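Local coordinates for protein similarities with probable monooxygenase (Photorhabdus luminescens, PDB 4HB9) that binds flavin-adenine dinucleotide and probably acts as a flavin-dependent monooxygenase of the aromatic-ring hydroxylase type, at residues 54-57 and 63-66. Numbering follows the deposited sequence. Where two conformers were deposited one is given.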
loop_
_atom_site.group_PDB
_atom_site.type_symbol
_atom_site.label_atom_id
_atom_site.label_comp_id
_atom_site.label_asym_id
_atom_site.label_seq_id
_atom_site.Cartn_x
_atom_site.Cartn_y
_atom_site.Cartn_z
ATOM N N ALA A 54 -7.783 12.891 0.037
ATOM C CA ALA A 54 -6.804 13.021 -1.050
ATOM C C ALA A 54 -7.451 12.724 -2.397
ATOM O O ALA A 54 -7.319 13.477 -3.360
ATOM C CB ALA A 54 -5.614 12.108 -0.826
ATOM N N LEU A 55 -8.208 11.635 -2.454
ATOM C CA LEU A 55 -8.870 11.264 -3.696
ATOM C C LEU A 55 -9.906 12.300 -4.102
ATOM O O LEU A 55 -10.026 12.642 -5.282
ATOM C CB LEU A 55 -9.498 9.875 -3.564
ATOM C CG LEU A 55 -8.475 8.748 -3.450
ATOM C CD1 LEU A 55 -9.153 7.481 -2.923
ATOM C CD2 LEU A 55 -7.782 8.420 -4.763
ATOM N N GLN A 56 -10.695 12.772 -3.154
ATOM C CA GLN A 56 -11.792 13.677 -3.500
ATOM C C GLN A 56 -11.234 15.032 -3.959
ATOM O O GLN A 56 -11.796 15.649 -4.865
ATOM C CB GLN A 56 -12.758 13.848 -2.327
ATOM C CG GLN A 56 -14.045 14.569 -2.681
ATOM C CD GLN A 56 -15.056 14.520 -1.550
ATOM O OE1 GLN A 56 -14.728 14.153 -0.419
ATOM N NE2 GLN A 56 -16.303 14.854 -1.864
ATOM N N GLU A 57 -10.143 15.468 -3.334
ATOM C CA GLU A 57 -9.523 16.769 -3.658
ATOM C C GLU A 57 -8.613 16.733 -4.904
ATOM O O GLU A 57 -8.369 17.763 -5.525
ATOM C CB GLU A 57 -8.795 17.331 -2.407
ATOM C CG GLU A 57 -9.769 17.575 -1.246
ATOM C CD GLU A 57 -9.260 18.484 -0.130
ATOM O OE1 GLU A 57 -8.082 18.911 -0.139
ATOM O OE2 GLU A 57 -10.071 18.773 0.785
ATOM N N ASN A 63 -13.769 10.577 -12.099
ATOM C CA ASN A 63 -13.001 9.534 -11.386
ATOM C C ASN A 63 -13.516 9.364 -9.955
ATOM O O ASN A 63 -13.676 8.227 -9.475
ATOM C CB ASN A 63 -11.502 9.852 -11.331
ATOM C CG ASN A 63 -10.887 10.083 -12.693
ATOM O OD1 ASN A 63 -11.371 10.902 -13.468
ATOM N ND2 ASN A 63 -9.808 9.385 -12.983
ATOM N N TRP A 64 -13.794 10.472 -9.280
ATOM C CA TRP A 64 -14.286 10.409 -7.909
ATOM C C TRP A 64 -15.626 9.655 -7.859
ATOM O O TRP A 64 -15.821 8.747 -7.044
ATOM C CB TRP A 64 -14.421 11.814 -7.306
ATOM C CG TRP A 64 -15.131 11.816 -6.011
ATOM C CD1 TRP A 64 -16.363 12.334 -5.746
ATOM C CD2 TRP A 64 -14.680 11.229 -4.803
ATOM N NE1 TRP A 64 -16.696 12.117 -4.442
ATOM C CE2 TRP A 64 -15.688 11.423 -3.842
ATOM C CE3 TRP A 64 -13.519 10.562 -4.430
ATOM C CZ2 TRP A 64 -15.548 10.996 -2.540
ATOM C CZ3 TRP A 64 -13.398 10.116 -3.152
ATOM C CH2 TRP A 64 -14.402 10.334 -2.220
ATOM N N LEU A 65 -16.527 9.968 -8.777
ATOM C CA LEU A 65 -17.812 9.240 -8.796
ATOM C C LEU A 65 -17.616 7.744 -9.053
ATOM O O LEU A 65 -18.332 6.913 -8.466
ATOM C CB LEU A 65 -18.778 9.826 -9.825
ATOM C CG LEU A 65 -19.349 11.213 -9.552
ATOM C CD1 LEU A 65 -20.363 11.563 -10.630
ATOM C CD2 LEU A 65 -19.987 11.346 -8.188
ATOM N N ALA A 66 -16.661 7.385 -9.913
ATOM C CA ALA A 66 -16.361 5.969 -10.182
ATOM C C ALA A 66 -15.826 5.247 -8.925
ATOM O O ALA A 66 -16.166 4.084 -8.650
ATOM C CB ALA A 66 -15.389 5.817 -11.334
#
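The side chain of Gln56 runs across one face of the Trp64 indole, joining two consecutive helices, 49-58 and 61-70, linked by a short connection in this FAD-binding protein. Gln56 CB forms a CH-pi contact 3.7 Å from the centroid of the six-membered ring, only 5° off the normal. CG follows over the middle of the indole, 3.7 Å from Trp64 CE2. With CG anti to the backbone N (chi1 -170°) and the chain extended beyond it, the glutamine reaches across the bicycle until its amide stacks on the ring, the two planes 13° apart. Leu55 comes instead at the rim of the indole, near its plane, its CB 3.9 Å from Trp64 CZ3. This is the buried, apolar side: Leu55 also packs on Leu118 of helix 111-119, and its side chain lies about 6 Å from that of FAD-binding Ile11. On the solvent side the exposed glutamine amide rests on the indole by van der Waals contact; no hydrogen bond joins the two segments. Phe67 also meets the indole, its ring inclined at about 25°. At the outer end of the stack, Gln56 NE2 stands 3.8 Å from Trp64 NE1.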